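Local coordinates for DNA polymerase III subunit beta (Helicobacter pylori 26695, PDB 4S3I), which forms a sliding clamp that tethers DNA polymerases and other proteins to DNA and makes replication processive, at residues Ile123-Ser128 with Ser218-Gly223; Met161-Lys166 with Ile197-Pro202; Leu91-Asp96 with Leu109-Ala114; Ile31-His36 with Thr71-Lys76. One frame throughout, in Å; residues are numbered along the deposited sequence.

Interaction 1 (Ile123-Ser128 with Ser218-Gly223)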
# COMPACT_ATOMS: atom_id res chain seq x y z
N ILE A 123 -23.20 2.57 -30.89
CA ILE A 123 -23.51 1.30 -31.52
C ILE A 123 -24.99 1.20 -31.87
O ILE A 123 -25.83 1.91 -31.30
CB ILE A 123 -23.14 0.14 -30.60
CG1 ILE A 123 -23.95 0.22 -29.29
CG2 ILE A 123 -21.64 0.15 -30.31
CD1 ILE A 123 -23.70 -0.95 -28.32
N ASP A 124 -25.30 0.31 -32.81
CA ASP A 124 -26.67 -0.14 -33.04
C ASP A 124 -26.78 -1.51 -32.39
O ASP A 124 -26.37 -2.51 -32.97
CB ASP A 124 -26.96 -0.24 -34.53
CG ASP A 124 -27.63 1.00 -35.10
OD1 ASP A 124 -27.25 1.41 -36.22
OD2 ASP A 124 -28.54 1.56 -34.44
N PRO A 125 -27.33 -1.54 -31.17
CA PRO A 125 -27.23 -2.73 -30.31
C PRO A 125 -27.92 -3.93 -30.93
O PRO A 125 -28.96 -3.77 -31.58
CB PRO A 125 -27.97 -2.30 -29.03
CG PRO A 125 -28.16 -0.78 -29.15
CD PRO A 125 -28.25 -0.52 -30.62
N LYS A 126 -27.35 -5.12 -30.75
CA LYS A 126 -27.99 -6.36 -31.17
C LYS A 126 -28.57 -7.02 -29.93
O LYS A 126 -29.47 -7.85 -30.01
CB LYS A 126 -26.97 -7.32 -31.80
CG LYS A 126 -26.37 -6.82 -33.09
CD LYS A 126 -25.65 -7.95 -33.82
CE LYS A 126 -25.17 -7.50 -35.19
NZ LYS A 126 -24.98 -8.65 -36.11
N VAL A 127 -28.02 -6.65 -28.79
CA VAL A 127 -28.51 -7.18 -27.53
C VAL A 127 -28.44 -6.09 -26.47
O VAL A 127 -27.51 -5.27 -26.47
CB VAL A 127 -27.72 -8.43 -27.08
CG1 VAL A 127 -26.25 -8.10 -26.90
CG2 VAL A 127 -28.30 -9.01 -25.78
N SER A 128 -29.44 -6.06 -25.60
CA SER A 128 -29.43 -5.08 -24.54
C SER A 128 -30.14 -5.63 -23.32
O SER A 128 -31.11 -6.38 -23.45
CB SER A 128 -30.10 -3.78 -24.98
OG SER A 128 -31.50 -3.90 -24.89
N SER A 218 -27.52 0.29 -18.00
CA SER A 218 -27.87 -0.54 -19.14
C SER A 218 -26.59 -1.18 -19.68
O SER A 218 -25.50 -0.63 -19.50
CB SER A 218 -28.51 0.31 -20.23
OG SER A 218 -27.59 1.27 -20.69
N PHE A 219 -26.73 -2.33 -20.32
CA PHE A 219 -25.63 -2.97 -21.01
C PHE A 219 -26.11 -3.26 -22.41
O PHE A 219 -27.16 -3.90 -22.59
CB PHE A 219 -25.22 -4.27 -20.32
CG PHE A 219 -24.21 -5.10 -21.11
CD1 PHE A 219 -24.63 -5.91 -22.17
CD2 PHE A 219 -22.86 -5.07 -20.78
CE1 PHE A 219 -23.70 -6.66 -22.89
CE2 PHE A 219 -21.94 -5.82 -21.50
CZ PHE A 219 -22.35 -6.62 -22.55
N LYS A 220 -25.36 -2.80 -23.41
CA LYS A 220 -25.70 -3.06 -24.80
C LYS A 220 -24.48 -3.48 -25.60
O LYS A 220 -23.37 -3.05 -25.31
CB LYS A 220 -26.32 -1.82 -25.46
CG LYS A 220 -27.58 -1.30 -24.81
CD LYS A 220 -27.68 0.21 -25.01
CE LYS A 220 -29.01 0.75 -24.53
NZ LYS A 220 -30.12 0.36 -25.44
N SER A 221 -24.72 -4.28 -26.63
CA SER A 221 -23.63 -4.73 -27.48
C SER A 221 -24.07 -4.93 -28.92
O SER A 221 -25.21 -5.34 -29.20
CB SER A 221 -23.01 -6.01 -26.95
OG SER A 221 -21.99 -6.44 -27.82
N ASP A 222 -23.16 -4.63 -29.85
CA ASP A 222 -23.44 -4.87 -31.26
C ASP A 222 -22.60 -6.04 -31.77
O ASP A 222 -22.51 -6.28 -32.99
CB ASP A 222 -23.21 -3.61 -32.10
CG ASP A 222 -21.78 -3.09 -32.01
OD1 ASP A 222 -20.99 -3.59 -31.19
OD2 ASP A 222 -21.46 -2.16 -32.78
N GLY A 223 -22.00 -6.78 -30.84
CA GLY A 223 -21.18 -7.92 -31.20
C GLY A 223 -19.74 -7.51 -31.46
O GLY A 223 -18.88 -8.36 -31.70
O HOH W 1 -23.54 -0.68 -34.15
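Matching first torsions in Ile-123 (chi1 61°) and Asp-222 (chi1 60°) set CG1 of the one and CG of the other between their own backbone N and carbonyl carbon. The isoleucine's other branch, CG2, is thereby left beside its backbone N and meets the carboxylate of Asp-222 at 3.4 Å from OD2. At the end of the CG1 branch, CD1 comes 3.7 Å from Lys-220 O, so the two branches touch different residues of 218-223.

The backbone forms a classic beta bulge, the evidence being that Ser-221 O accepts from two successive amides, Lys-126 N at 2.7 Å and Val-127 N at 3.1 Å. Val-127 N lies in the carbonyl plane, whereas Lys-126 N is tilted 21° from it. Regular antiparallel pairing begins where Ser-221 N returns a bond to Val-127 O at 3.0 Å. One residue further, Ser-128 CB packs against Lys-220 CG at 3.5 Å, on the face reverse to that carrying Val-127 CG1 and Ser-221 CB. The chain then turns: Ser-221 OG accepts from Gly-223 N at 3.0 Å, closing an ST turn, and is also bonded to Leu-225 O. Asp-222 OD1 takes the amides of Met-224 and Leu-225, which fixes the carboxylate that Ile-123 leans on.

Strand 127-131 thus lies between strand 217-221 and strand 190-192, while 217-221 pairs on its far side with 225-229 through this turn. Val-127 and Ser-221 turn inward, against Ile-197 and Cys-199 of strand 196-202 in the facing sheet.

Interaction 2 (Met161-Lys166 with Ile197-Pro202)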
# COMPACT_ATOMS: atom_id res chain seq x y z
N MET A 161 -19.98 -13.47 -21.46
CA MET A 161 -21.40 -13.21 -21.19
C MET A 161 -22.21 -13.87 -22.28
O MET A 161 -22.17 -13.45 -23.44
CB MET A 161 -21.69 -11.70 -21.14
CG MET A 161 -21.00 -10.98 -20.00
SD MET A 161 -21.20 -9.19 -20.12
CE MET A 161 -22.92 -9.00 -19.60
N GLN A 162 -22.93 -14.92 -21.91
CA GLN A 162 -23.73 -15.67 -22.87
C GLN A 162 -25.21 -15.38 -22.66
O GLN A 162 -25.75 -15.68 -21.58
CB GLN A 162 -23.46 -17.17 -22.73
CG GLN A 162 -23.99 -18.03 -23.87
CD GLN A 162 -23.46 -19.46 -23.79
OE1 GLN A 162 -22.48 -19.81 -24.47
NE2 GLN A 162 -24.09 -20.29 -22.96
N PHE A 163 -25.84 -14.80 -23.67
CA PHE A 163 -27.25 -14.42 -23.58
C PHE A 163 -28.13 -15.47 -24.24
O PHE A 163 -27.94 -15.79 -25.41
CB PHE A 163 -27.49 -13.08 -24.28
CG PHE A 163 -26.81 -11.91 -23.61
CD1 PHE A 163 -27.46 -11.18 -22.62
CD2 PHE A 163 -25.53 -11.53 -23.99
CE1 PHE A 163 -26.84 -10.10 -22.01
CE2 PHE A 163 -24.90 -10.45 -23.37
CZ PHE A 163 -25.56 -9.73 -22.39
N ASP A 164 -29.10 -15.99 -23.48
CA ASP A 164 -30.15 -16.83 -24.04
C ASP A 164 -31.47 -16.07 -23.98
O ASP A 164 -32.12 -16.02 -22.93
CB ASP A 164 -30.27 -18.15 -23.26
CG ASP A 164 -31.27 -19.12 -23.88
OD1 ASP A 164 -32.39 -18.71 -24.27
OD2 ASP A 164 -30.94 -20.32 -23.97
N GLN A 165 -31.86 -15.47 -25.11
CA GLN A 165 -33.08 -14.67 -25.17
C GLN A 165 -34.32 -15.51 -24.85
O GLN A 165 -35.23 -15.05 -24.15
CB GLN A 165 -33.21 -13.98 -26.55
CG GLN A 165 -34.65 -13.82 -27.08
CD GLN A 165 -35.36 -12.60 -26.52
OE1 GLN A 165 -36.44 -12.71 -25.93
NE2 GLN A 165 -34.77 -11.42 -26.71
N LYS A 166 -34.36 -16.74 -25.35
CA LYS A 166 -35.54 -17.58 -25.21
C LYS A 166 -35.83 -17.89 -23.75
O LYS A 166 -36.97 -17.80 -23.28
CB LYS A 166 -35.38 -18.90 -25.97
CG LYS A 166 -36.59 -19.25 -26.82
CD LYS A 166 -36.55 -18.50 -28.15
CE LYS A 166 -37.83 -17.72 -28.43
NZ LYS A 166 -37.90 -16.45 -27.66
N ILE A 197 -26.42 -15.06 -28.25
CA ILE A 197 -25.32 -14.16 -28.57
C ILE A 197 -24.32 -14.13 -27.42
O ILE A 197 -24.71 -14.10 -26.25
CB ILE A 197 -25.81 -12.72 -28.93
CG1 ILE A 197 -24.61 -11.81 -29.24
CG2 ILE A 197 -26.64 -12.14 -27.81
CD1 ILE A 197 -25.00 -10.41 -29.72
N SER A 198 -23.04 -14.18 -27.77
CA SER A 198 -22.00 -14.23 -26.75
C SER A 198 -21.07 -13.04 -26.86
O SER A 198 -20.59 -12.72 -27.95
CB SER A 198 -21.20 -15.53 -26.85
OG SER A 198 -21.96 -16.61 -26.38
N CYS A 199 -20.84 -12.38 -25.73
CA CYS A 199 -19.92 -11.25 -25.68
C CYS A 199 -18.76 -11.61 -24.75
O CYS A 199 -18.99 -12.04 -23.62
CB CYS A 199 -20.62 -10.00 -25.14
SG CYS A 199 -22.06 -9.46 -26.10
N ILE A 200 -17.53 -11.45 -25.23
CA ILE A 200 -16.38 -11.67 -24.36
C ILE A 200 -15.72 -10.33 -24.02
O ILE A 200 -15.12 -9.69 -24.90
CB ILE A 200 -15.32 -12.60 -24.99
CG1 ILE A 200 -15.93 -13.93 -25.41
CG2 ILE A 200 -14.20 -12.86 -24.00
CD1 ILE A 200 -15.01 -14.78 -26.31
N LEU A 201 -15.82 -9.93 -22.75
CA LEU A 201 -15.24 -8.68 -22.28
C LEU A 201 -13.82 -8.90 -21.77
O LEU A 201 -13.60 -9.76 -20.93
CB LEU A 201 -16.03 -8.11 -21.10
CG LEU A 201 -17.50 -7.71 -21.11
CD1 LEU A 201 -17.65 -6.42 -20.32
CD2 LEU A 201 -18.03 -7.52 -22.49
N PRO A 202 -12.86 -8.09 -22.26
CA PRO A 202 -11.47 -8.18 -21.75
C PRO A 202 -11.39 -7.93 -20.26
O PRO A 202 -12.22 -7.19 -19.72
CB PRO A 202 -10.75 -7.04 -22.48
CG PRO A 202 -11.59 -6.78 -23.72
CD PRO A 202 -13.02 -7.06 -23.30
O HOH W 2 -20.38 -18.63 -26.57
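Met-161 with Cys-199 and Phe-163 with Ile-197 are antiparallel hydrogen-bonded pairs on either side of the non-hydrogen-bonded pair Gln-162 with Ser-198, and the strand segments run at 163° to each other with axes 4.8 Å apart at closest. The bonds of the first pair are short and straight, Met-161 N to Cys-199 O measuring 2.8 Å, whereas the return bond from Ile-197 N to Phe-163 O is weak.

Side chains alternate between two faces. On one, Phe-163 and Ile-197 lie side by side pointing the same way, with CB of the phenylalanine 3.8 Å from CG2 of the isoleucine. Phe-163 CG stands beside its own backbone N (chi1 -66°). At the ring edge, CD2 lies 3.5 Å from Ile-197 O, which is in the ring plane. Cys-199 SG approaches the same ring obliquely, 5.3 Å from its centroid and 75° off the normal, a cysteine sulfur-aromatic contact. Further along this face, Met-161 SD touches Leu-201 CG at 4.1 Å.

On the reverse side the pair Gln-162 and Ser-198 is polar. Gln-162 CG passes 3.5 Å from Ser-198 OG, and a water joins the two side chains, donating to Gln-162 OE1 and lying 2.6 Å from Ser-198 OG. Ile-200, further along, is covered by Ile-240 and Tyr-244.

Val-127 and Ile-129 of the facing sheet also press on Phe-163. At this end of the sheet one face thus packs on a second sheet and the other carries a hydrated Gln-Ser pair, as in an amphipathic antiparallel sheet, here in the central domain of the DNA-clamp fold.

Interaction 3 (Leu91-Asp96 with Leu109-Ala114)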
# COMPACT_ATOMS: atom_id res chain seq x y z
N LEU A 91 -12.97 27.35 -15.11
CA LEU A 91 -12.21 26.81 -16.23
C LEU A 91 -12.47 27.67 -17.44
O LEU A 91 -13.62 27.88 -17.84
CB LEU A 91 -12.62 25.36 -16.51
CG LEU A 91 -12.54 24.46 -15.29
CD1 LEU A 91 -13.11 23.08 -15.59
CD2 LEU A 91 -11.10 24.35 -14.78
N GLU A 92 -11.40 28.21 -18.02
CA GLU A 92 -11.56 29.12 -19.15
C GLU A 92 -10.45 28.93 -20.17
O GLU A 92 -9.28 28.96 -19.83
CB GLU A 92 -11.57 30.57 -18.66
CG GLU A 92 -11.65 31.61 -19.77
CD GLU A 92 -11.85 33.03 -19.24
OE1 GLU A 92 -11.76 33.23 -18.01
OE2 GLU A 92 -12.11 33.94 -20.06
N THR A 93 -10.82 28.74 -21.44
CA THR A 93 -9.80 28.58 -22.46
C THR A 93 -9.22 29.94 -22.83
O THR A 93 -9.90 30.96 -22.79
CB THR A 93 -10.34 27.90 -23.72
OG1 THR A 93 -11.42 28.67 -24.24
CG2 THR A 93 -10.81 26.49 -23.40
N LYS A 94 -7.94 29.93 -23.18
CA LYS A 94 -7.25 31.12 -23.62
C LYS A 94 -6.27 30.63 -24.68
O LYS A 94 -5.29 29.96 -24.35
CB LYS A 94 -6.52 31.77 -22.44
CG LYS A 94 -7.20 33.03 -21.88
CD LYS A 94 -8.17 32.74 -20.73
CE LYS A 94 -8.71 34.03 -20.11
NZ LYS A 94 -9.55 34.85 -21.03
N ASP A 95 -6.55 30.94 -25.94
CA ASP A 95 -5.85 30.35 -27.10
C ASP A 95 -5.71 28.80 -27.08
O ASP A 95 -6.71 28.07 -27.17
CB ASP A 95 -4.50 31.06 -27.40
CG ASP A 95 -3.45 30.86 -26.31
OD1 ASP A 95 -2.76 29.82 -26.35
OD2 ASP A 95 -3.33 31.73 -25.43
N ASP A 96 -4.48 28.31 -26.98
CA ASP A 96 -4.14 26.90 -27.05
C ASP A 96 -3.98 26.38 -25.62
O ASP A 96 -3.28 25.41 -25.37
CB ASP A 96 -2.79 26.78 -27.78
CG ASP A 96 -2.66 25.51 -28.60
OD1 ASP A 96 -3.53 24.62 -28.51
OD2 ASP A 96 -1.66 25.41 -29.35
N LEU A 109 -2.52 25.15 -18.49
CA LEU A 109 -2.05 23.90 -19.09
C LEU A 109 -2.32 23.95 -20.58
O LEU A 109 -3.33 24.49 -21.03
CB LEU A 109 -2.71 22.68 -18.44
CG LEU A 109 -2.26 22.31 -17.03
CD1 LEU A 109 -3.10 21.19 -16.45
CD2 LEU A 109 -0.79 21.91 -17.03
N PRO A 110 -1.40 23.38 -21.38
CA PRO A 110 -1.55 23.47 -22.83
C PRO A 110 -2.63 22.51 -23.34
O PRO A 110 -2.75 21.40 -22.82
CB PRO A 110 -0.17 23.06 -23.35
CG PRO A 110 0.35 22.08 -22.27
CD PRO A 110 -0.21 22.60 -20.97
N MET A 111 -3.41 22.93 -24.33
CA MET A 111 -4.40 22.05 -24.93
C MET A 111 -3.88 21.51 -26.25
O MET A 111 -3.05 22.14 -26.90
CB MET A 111 -5.71 22.83 -25.15
CG MET A 111 -6.28 23.48 -23.90
SD MET A 111 -8.03 23.81 -24.16
CE MET A 111 -7.97 25.07 -25.44
N PHE A 112 -4.37 20.34 -26.67
CA PHE A 112 -4.07 19.82 -28.01
C PHE A 112 -5.24 20.06 -28.97
O PHE A 112 -6.33 20.43 -28.55
CB PHE A 112 -3.74 18.32 -27.95
CG PHE A 112 -2.45 18.01 -27.24
CD1 PHE A 112 -1.34 18.84 -27.36
CD2 PHE A 112 -2.34 16.87 -26.45
CE1 PHE A 112 -0.14 18.53 -26.70
CE2 PHE A 112 -1.16 16.56 -25.79
CZ PHE A 112 -0.06 17.40 -25.91
N ASP A 113 -5.01 19.83 -30.26
CA ASP A 113 -6.08 19.92 -31.25
C ASP A 113 -7.13 18.83 -30.99
O ASP A 113 -6.87 17.64 -31.17
CB ASP A 113 -5.50 19.79 -32.66
CG ASP A 113 -6.54 19.99 -33.77
OD1 ASP A 113 -7.71 20.31 -33.47
OD2 ASP A 113 -6.16 19.82 -34.94
N ALA A 114 -8.32 19.24 -30.56
CA ALA A 114 -9.40 18.30 -30.29
C ALA A 114 -9.79 17.44 -31.51
O ALA A 114 -10.41 16.39 -31.36
CB ALA A 114 -10.62 19.02 -29.74
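Met-111, at the end of strand 105-110, meets Thr-93 and Asp-96, which belong to strand 89-94 and to the hairpin turn after it. The three strands 89-94, 97-102 and 105-110 form an antiparallel meander in the N-terminal DNA-clamp domain. Because 97-102 lies between the outer two, the contact is made by one side chain and one backbone hydrogen bond to the turn, not by strand pairing.

The close-packed part is the methionine. Its thioether bends at chi3 (-68°), which brings CE to 3.8 Å from Thr-93 CG2 and 3.7 Å from Asp-95 O, while SD lies 3.9 Å from the same threonine methyl. The two side chains cross at about a right angle. Leu-98 of the middle strand touches both of them, and Thr-93 turns its OG1 to the amide of Met-3. The backbone hydrogen bond, Met-111 N to Asp-96 O, is short at 2.7 Å and straight at the hydrogen (173°), although the donor stands 33° out of the carbonyl plane.

Toward solvent the grip weakens. Asp-95 is exposed and poorly ordered, and the salt bridge between Lys-94 NZ and Glu-92 OE2, 2.9 Å long, stays within its own segment, its nitrogen lying above the carboxylate plane. Beside the contact, Glu-300 of the second subunit packs on Leu-109 and Pro-110, which places this end of strand 105-110 at the dimer interface. On the exposed side two acceptors face each other without a hydrogen bond, Asp-96 OD1 and Met-111 O, 3.0 Å apart.

Interaction 4 (Ile31-His36 with Thr71-Lys76)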
# COMPACT_ATOMS: atom_id res chain seq x y z
N ILE A 31 -1.64 12.92 -27.09
CA ILE A 31 -3.05 13.19 -26.81
C ILE A 31 -3.68 12.04 -26.03
O ILE A 31 -4.71 12.21 -25.39
CB ILE A 31 -3.87 13.55 -28.08
CG1 ILE A 31 -5.22 14.18 -27.71
CG2 ILE A 31 -4.09 12.32 -28.98
CD1 ILE A 31 -5.86 14.95 -28.85
N ALA A 32 -3.06 10.86 -26.06
CA ALA A 32 -3.56 9.73 -25.25
C ALA A 32 -3.50 10.01 -23.75
O ALA A 32 -4.14 9.31 -22.96
CB ALA A 32 -2.84 8.43 -25.59
N SER A 33 -2.71 11.01 -23.35
CA SER A 33 -2.62 11.41 -21.95
C SER A 33 -3.66 12.48 -21.59
O SER A 33 -3.68 12.98 -20.45
CB SER A 33 -1.22 11.92 -21.61
OG SER A 33 -0.99 13.19 -22.20
N HIS A 34 -4.50 12.84 -22.57
CA HIS A 34 -5.41 13.97 -22.44
C HIS A 34 -6.89 13.60 -22.31
O HIS A 34 -7.36 12.61 -22.89
CB HIS A 34 -5.25 14.93 -23.63
CG HIS A 34 -4.17 15.94 -23.45
ND1 HIS A 34 -4.30 17.25 -23.86
CD2 HIS A 34 -2.94 15.84 -22.89
CE1 HIS A 34 -3.19 17.91 -23.56
NE2 HIS A 34 -2.36 17.08 -22.97
N ILE A 35 -7.61 14.43 -21.56
CA ILE A 35 -9.05 14.35 -21.45
C ILE A 35 -9.69 15.39 -22.37
O ILE A 35 -9.28 16.56 -22.37
CB ILE A 35 -9.50 14.59 -20.00
CG1 ILE A 35 -9.09 13.40 -19.13
CG2 ILE A 35 -11.01 14.82 -19.93
CD1 ILE A 35 -9.21 13.64 -17.60
N HIS A 36 -10.67 14.96 -23.16
CA HIS A 36 -11.43 15.87 -24.02
C HIS A 36 -12.52 16.53 -23.17
O HIS A 36 -13.21 15.87 -22.37
CB HIS A 36 -12.04 15.08 -25.18
CG HIS A 36 -12.82 15.91 -26.16
ND1 HIS A 36 -14.13 16.29 -25.94
CD2 HIS A 36 -12.49 16.38 -27.39
CE1 HIS A 36 -14.56 16.98 -26.98
NE2 HIS A 36 -13.59 17.05 -27.87
N THR A 71 -8.98 20.26 -24.71
CA THR A 71 -8.38 19.05 -24.12
C THR A 71 -7.38 19.47 -23.07
O THR A 71 -6.89 20.59 -23.10
CB THR A 71 -7.60 18.21 -25.14
OG1 THR A 71 -6.29 18.76 -25.31
CG2 THR A 71 -8.33 18.15 -26.49
N ILE A 72 -7.04 18.55 -22.17
CA ILE A 72 -6.09 18.85 -21.11
C ILE A 72 -5.48 17.55 -20.61
O ILE A 72 -6.15 16.51 -20.59
CB ILE A 72 -6.78 19.64 -19.95
CG1 ILE A 72 -5.76 20.13 -18.92
CG2 ILE A 72 -7.91 18.82 -19.31
CD1 ILE A 72 -6.40 20.70 -17.66
N ASN A 73 -4.21 17.60 -20.21
CA ASN A 73 -3.55 16.45 -19.60
C ASN A 73 -4.30 16.02 -18.34
O ASN A 73 -4.39 16.79 -17.37
CB ASN A 73 -2.10 16.79 -19.26
CG ASN A 73 -1.34 15.59 -18.73
OD1 ASN A 73 -1.38 15.29 -17.54
ND2 ASN A 73 -0.62 14.90 -19.62
N GLY A 74 -4.84 14.81 -18.35
CA GLY A 74 -5.69 14.35 -17.27
C GLY A 74 -5.00 14.17 -15.93
O GLY A 74 -5.58 14.41 -14.87
N LYS A 75 -3.74 13.75 -15.96
CA LYS A 75 -3.03 13.51 -14.69
C LYS A 75 -2.69 14.83 -14.01
O LYS A 75 -2.90 15.00 -12.81
CB LYS A 75 -1.77 12.67 -14.92
CG LYS A 75 -0.92 12.48 -13.63
CD LYS A 75 0.49 11.97 -13.96
CE LYS A 75 1.24 11.53 -12.71
NZ LYS A 75 1.40 12.62 -11.71
N LYS A 76 -2.15 15.78 -14.78
CA LYS A 76 -1.84 17.10 -14.24
C LYS A 76 -3.11 17.80 -13.74
O LYS A 76 -3.10 18.43 -12.69
CB LYS A 76 -1.12 17.96 -15.29
CG LYS A 76 0.26 17.44 -15.68
CD LYS A 76 0.80 18.15 -16.93
CE LYS A 76 2.11 17.53 -17.42
NZ LYS A 76 3.27 17.90 -16.56
O HOH W 3 -2.52 12.20 -18.03
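His-34 lies across Thr-71, Ile-72 and Asn-73 where an antiparallel strand pair of the N-terminal clamp domain runs into an N-capped helix. Beside it, Ile-35 N donates to Ile-72 O at 2.7 Å within a hydrogen-bonded pair.

From its root outward, His-34 CB sits 3.5 Å from Ile-72 O, and CG is equally near Ile-72 C. ND1 then makes a hydrogen bond of 2.9 Å with Thr-71 OG1, in which either could be the donor; chi1 of 82° sets that hydroxyl between its own backbone N and carbonyl carbon. It also takes the amide of Phe-112, whose ring stacks on the imidazole. CD2 lies 3.4 Å from Asn-73 CA, while CE1 and NE2 pass the amide of the same residue. NE2 is 3.4 Å from Asn-73 N, but the angle is too poor for a hydrogen bond; the ring instead covers the peptide with its face, Ile-72 C and Asn-73 N both standing over its centre.

Gly-74 N bonds to Ser-33 O, and Ile-35 CD1 closes to 3.6 Å on Gly-74 CA. Further into the helix, Lys-76 NZ forms a salt bridge with Glu-300 of the second subunit. The cap itself is Asn-73 OD1, accepting from Lys-76 N at 2.9 Å in the carbonyl plane.

In the fold
Interaction 4 is fully buried, interactions 1 and 2 are partly buried, and interaction 3 is a surface contact. Interactions 3 and 4 adjoin in the N-terminal domain, centres about 11 Å apart, and both lie beside the second subunit. Interactions 1 and 2 are equally close, each within one of two facing sheets, and pack on each other where Phe-219 CE1 meets Phe-163 CZ at 3.6 Å. Both segments of interaction 2 fall between those of interaction 1 in sequence. Interactions 1 and 4 reach the same long sheet although their centres are about 28 Å apart. Interaction 2 is regular pairing, interaction 1 pairing with a bulge; interaction 4 adds a histidine over a peptide, and interaction 3 has a methionine and a single backbone bond.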